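Cellulosome anchoring protein cohesin region (Clostridium thermocellum, PDB 4DH2) binds a type I dockerin through its cohesin domain, a protein-protein interaction of cellulosome assembly, and probably helps attach enzymes to the bacterial surface. Local coordinates at residues T31-L36 against F110-V115; H44-F49 against G102-D107. All blocks are in the same frame, centred on the assembly; numbering follows the deposited sequence.

In the fold
Both contacts are antiparallel pairings inside one cohesin domain, yet they differ in length and setting. Contact 1 joins strands 31-39 and 108-117, its centre about 8 Å from the centre of the chain, with an apolar face in the core and a mostly polar face, including a water-bridged Glu33-Thr114 pair, at the surface. Contact 2, about 21 Å away between centres, ties the residues leading into strand 48-54 to the loop before strand 108-117; isoleucine, leucine and phenylalanine pack round one bridge. It is largely buried, but Gln47 and Ser48 also reach the dockerin chain, whereas contact 1 touches no other chain of the assembly. Phe110 packs on Phe49, so their apolar sides share one core.

Contact 1 of 2, residues T31-L36 against F110-V115; sequences TVEIPL and FAKLTV
Leu36 lays its CB against the Phe110 ring, 3.3 Å from CE2, in an oblique approach, while its CD1 lies 4.1 Å from CG of Leu113, the two leucines crossing at about a right angle. Further along this face CB of Ile34 meets CB of Leu113, and CG2 of Val115 touches both CG2 of Val32 (3.8 Å) and CD1 of Ile34. Phe91 and Ile89 of strand 88-94 cover the leucines from the facing layer, as expected in the jelly-roll beta sandwich of cohesins. Between the strands, paired N-H...O bonds link Val32 with Val115 and Ile34 with Leu113. The ladder takes in a classic beta bulge, Phe110 and Ala111 both facing Leu36: Leu36 N bonds Ala111 O, while Phe110 N donates to Leu36 O at 2.8 Å and Ala111 N reaches it only weakly. Glu33, Pro35, Lys112 and Thr114 lie on the other face. There Glu33 CG is anti to its carbonyl carbon (chi1 -77°) and runs beside Thr114. A water donates to Glu33 OE2 at 2.8 Å and also bonds Thr114 OG1, bridging the strands, whereas Glu33 OE1 and Lys112 NZ remain 5.8 Å apart.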
# COMPACT_ATOMS: atom_id res chain seq x y z
N THR A 31 17.71 -8.92 14.11
CA THR A 31 16.31 -8.73 13.72
C THR A 31 15.84 -7.47 14.38
O THR A 31 15.96 -7.30 15.60
CB THR A 31 15.43 -9.91 14.17
OG1 THR A 31 15.91 -11.11 13.58
CG2 THR A 31 13.97 -9.68 13.76
N VAL A 32 15.28 -6.55 13.59
CA VAL A 32 14.92 -5.24 14.09
C VAL A 32 13.57 -4.83 13.50
O VAL A 32 13.08 -5.46 12.56
CB VAL A 32 15.98 -4.19 13.69
CG1 VAL A 32 17.35 -4.53 14.27
CG2 VAL A 32 16.06 -4.05 12.16
N GLU A 33 12.97 -3.80 14.08
CA GLU A 33 11.72 -3.22 13.55
C GLU A 33 12.02 -1.92 12.82
O GLU A 33 12.85 -1.13 13.28
CB GLU A 33 10.73 -2.96 14.68
CG GLU A 33 10.08 -4.23 15.16
CD GLU A 33 9.08 -3.99 16.28
OE1 GLU A 33 8.98 -2.85 16.77
OE2 GLU A 33 8.41 -4.97 16.65
N ILE A 34 11.42 -1.72 11.65
CA ILE A 34 11.53 -0.45 10.93
C ILE A 34 10.14 0.21 10.92
O ILE A 34 9.21 -0.30 10.30
CB ILE A 34 12.02 -0.64 9.48
CG1 ILE A 34 13.40 -1.30 9.45
CG2 ILE A 34 12.06 0.70 8.74
CD1 ILE A 34 13.82 -1.68 8.10
N PRO A 35 9.98 1.33 11.63
CA PRO A 35 8.70 2.04 11.65
C PRO A 35 8.57 2.89 10.41
O PRO A 35 9.56 3.47 9.95
CB PRO A 35 8.78 2.92 12.90
CG PRO A 35 10.04 2.49 13.63
CD PRO A 35 10.94 1.94 12.57
N LEU A 36 7.35 2.94 9.89
CA LEU A 36 7.00 3.76 8.74
C LEU A 36 5.91 4.72 9.23
O LEU A 36 4.96 4.29 9.89
CB LEU A 36 6.47 2.87 7.60
CG LEU A 36 7.35 1.67 7.28
CD1 LEU A 36 6.67 0.80 6.23
CD2 LEU A 36 8.72 2.09 6.79
N PHE A 110 2.27 4.14 10.66
CA PHE A 110 1.23 3.45 9.91
C PHE A 110 1.53 1.97 9.71
O PHE A 110 0.61 1.17 9.46
CB PHE A 110 0.95 4.13 8.55
CG PHE A 110 1.96 3.81 7.46
CD1 PHE A 110 1.79 2.72 6.62
CD2 PHE A 110 3.04 4.66 7.24
CE1 PHE A 110 2.69 2.48 5.58
CE2 PHE A 110 3.92 4.43 6.22
CZ PHE A 110 3.76 3.33 5.39
N ALA A 111 2.79 1.58 9.83
CA ALA A 111 3.16 0.17 9.76
C ALA A 111 4.54 -0.03 10.35
O ALA A 111 5.35 0.90 10.40
CB ALA A 111 3.11 -0.32 8.35
N LYS A 112 4.80 -1.24 10.83
CA LYS A 112 6.13 -1.58 11.28
C LYS A 112 6.57 -2.82 10.52
O LYS A 112 5.82 -3.82 10.46
CB LYS A 112 6.12 -1.89 12.79
CG LYS A 112 5.86 -0.69 13.66
CD LYS A 112 5.89 -1.08 15.15
CE LYS A 112 5.81 0.15 16.06
NZ LYS A 112 4.41 0.65 16.28
N LEU A 113 7.78 -2.79 9.98
CA LEU A 113 8.34 -3.95 9.34
C LEU A 113 9.21 -4.64 10.38
O LEU A 113 9.89 -3.97 11.13
CB LEU A 113 9.28 -3.53 8.24
CG LEU A 113 8.69 -2.59 7.19
CD1 LEU A 113 9.73 -2.31 6.13
CD2 LEU A 113 7.45 -3.21 6.60
N THR A 114 9.19 -5.97 10.42
CA THR A 114 10.17 -6.69 11.21
C THR A 114 11.08 -7.35 10.21
O THR A 114 10.62 -8.18 9.41
CB THR A 114 9.51 -7.76 12.12
OG1 THR A 114 8.56 -7.13 12.98
CG2 THR A 114 10.57 -8.49 12.96
N VAL A 115 12.36 -7.01 10.23
CA VAL A 115 13.27 -7.54 9.26
C VAL A 115 14.51 -8.14 9.89
O VAL A 115 14.92 -7.74 10.99
CB VAL A 115 13.73 -6.47 8.26
CG1 VAL A 115 12.51 -5.72 7.72
CG2 VAL A 115 14.75 -5.50 8.91
O HOH W 1 8.20 -7.55 15.53

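Contact 2 of 2, residues H44-F49 against G102-D107; sequences HGIQSF and GLIKTD
Ile46 and Ile104 face each other as an antiparallel hydrogen-bonded pair, a single bridge between the residues leading into strand 48-54 and the loop that precedes strand 108-117. Ile46 N bonds Ile104 O at 2.9 Å, and Ile104 N bonds Ile46 O in return. The two CB atoms stand 4.1 Å apart. In Ile104, CG1 is anti to the carbonyl carbon (chi1 -62°), and CD1 beyond it meets the edge of the Phe49 ring at CE2, 3.8 Å away and near the ring plane, the two side chains crossing at about a right angle. Phe141 and Phe93 continue this apolar cluster. Leu103 CD1 lies 3.5 Å from His44 O, and its CD2 touches both the CA and the side-chain OE1 of Gln47. Lys105 passes Gly45 CA with its CG at 3.7 Å and brings CE near His44 O. Leu103 CB and Lys105 CG both close on Gly45 CA, which lies 3.2 Å from Ile104 O; a CB there would clash with CB of Leu103, and the backbone angles (phi 102°) also call for glycine. Gln47, which with Ser48 faces Cys142 in a classic beta bulge, has CG anti to its backbone N (chi1 164°) and bends at chi2; its NE2 bonds Asp94 OD1 and Asp95 O, and its OE1 makes a weak hydrogen bond to Arg26 of the dockerin chain. Ser48 packs on Ile18 of the dockerin chain, so the bridge and the apolar packing probably help fix the segment from which Gln47 and Ser48 meet that partner.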
# COMPACT_ATOMS: atom_id res chain seq x y z
N HIS A 44 -9.01 16.16 7.88
CA HIS A 44 -10.29 15.64 7.41
C HIS A 44 -10.24 14.17 7.02
O HIS A 44 -11.29 13.54 6.84
CB HIS A 44 -10.93 16.51 6.33
CG HIS A 44 -10.43 16.27 4.93
ND1 HIS A 44 -9.23 16.76 4.48
CD2 HIS A 44 -11.04 15.70 3.86
CE1 HIS A 44 -9.09 16.46 3.19
NE2 HIS A 44 -10.18 15.81 2.80
N GLY A 45 -9.04 13.62 6.93
CA GLY A 45 -8.86 12.18 6.97
C GLY A 45 -8.61 11.47 5.65
O GLY A 45 -9.16 11.83 4.61
N ILE A 46 -7.79 10.43 5.74
CA ILE A 46 -7.55 9.47 4.67
C ILE A 46 -8.60 8.34 4.72
O ILE A 46 -8.77 7.65 5.73
CB ILE A 46 -6.17 8.83 4.83
CG1 ILE A 46 -5.08 9.91 4.88
CG2 ILE A 46 -5.86 7.83 3.69
CD1 ILE A 46 -3.77 9.42 5.46
N GLN A 47 -9.26 8.14 3.59
CA GLN A 47 -10.16 7.01 3.37
C GLN A 47 -9.42 5.76 2.95
O GLN A 47 -9.72 4.63 3.41
CB GLN A 47 -11.17 7.41 2.29
CG GLN A 47 -11.95 6.27 1.66
CD GLN A 47 -13.00 5.73 2.62
OE1 GLN A 47 -13.78 6.48 3.18
NE2 GLN A 47 -12.98 4.43 2.84
N SER A 48 -8.44 5.92 2.07
CA SER A 48 -7.76 4.76 1.54
C SER A 48 -6.36 5.13 1.07
O SER A 48 -6.13 6.25 0.59
CB SER A 48 -8.53 4.18 0.37
OG SER A 48 -7.85 3.08 -0.22
N PHE A 49 -5.44 4.17 1.16
CA PHE A 49 -4.14 4.36 0.54
C PHE A 49 -3.57 3.05 0.10
O PHE A 49 -3.92 1.99 0.63
CB PHE A 49 -3.16 5.11 1.45
CG PHE A 49 -2.66 4.31 2.66
CD1 PHE A 49 -1.65 3.37 2.54
CD2 PHE A 49 -3.20 4.54 3.91
CE1 PHE A 49 -1.19 2.70 3.65
CE2 PHE A 49 -2.76 3.87 5.01
CZ PHE A 49 -1.75 2.94 4.88
N GLY A 102 -13.80 5.72 10.26
CA GLY A 102 -12.50 5.12 10.50
C GLY A 102 -11.44 5.70 9.57
O GLY A 102 -10.56 4.97 9.10
N LEU A 103 -11.55 7.00 9.29
CA LEU A 103 -10.54 7.67 8.46
C LEU A 103 -9.29 7.87 9.27
O LEU A 103 -9.34 8.04 10.49
CB LEU A 103 -11.05 9.04 8.00
CG LEU A 103 -12.41 9.05 7.30
CD1 LEU A 103 -12.90 10.48 7.06
CD2 LEU A 103 -12.37 8.24 5.98
N ILE A 104 -8.14 7.89 8.60
CA ILE A 104 -6.91 8.17 9.31
C ILE A 104 -6.69 9.68 9.36
O ILE A 104 -6.56 10.32 8.31
CB ILE A 104 -5.70 7.48 8.67
CG1 ILE A 104 -5.89 5.97 8.71
CG2 ILE A 104 -4.41 7.86 9.40
CD1 ILE A 104 -4.84 5.22 7.93
N LYS A 105 -6.69 10.24 10.57
CA LYS A 105 -6.64 11.70 10.77
C LYS A 105 -5.48 12.14 11.64
O LYS A 105 -5.32 13.34 11.91
CB LYS A 105 -7.93 12.19 11.44
CG LYS A 105 -9.17 11.96 10.62
CD LYS A 105 -10.43 12.40 11.39
CE LYS A 105 -11.63 12.42 10.48
NZ LYS A 105 -12.90 12.74 11.23
N THR A 106 -4.67 11.17 12.06
CA THR A 106 -3.62 11.38 13.05
C THR A 106 -2.23 11.01 12.53
O THR A 106 -2.08 10.01 11.83
CB THR A 106 -3.92 10.48 14.25
OG1 THR A 106 -5.21 10.83 14.77
CG2 THR A 106 -2.86 10.66 15.34
N ASP A 107 -1.21 11.79 12.89
CA ASP A 107 0.17 11.51 12.51
C ASP A 107 0.72 10.37 13.35
O ASP A 107 0.34 10.20 14.51
CB ASP A 107 1.06 12.71 12.76
CG ASP A 107 0.78 13.85 11.83
OD1 ASP A 107 -0.20 13.75 11.08
OD2 ASP A 107 1.54 14.85 11.86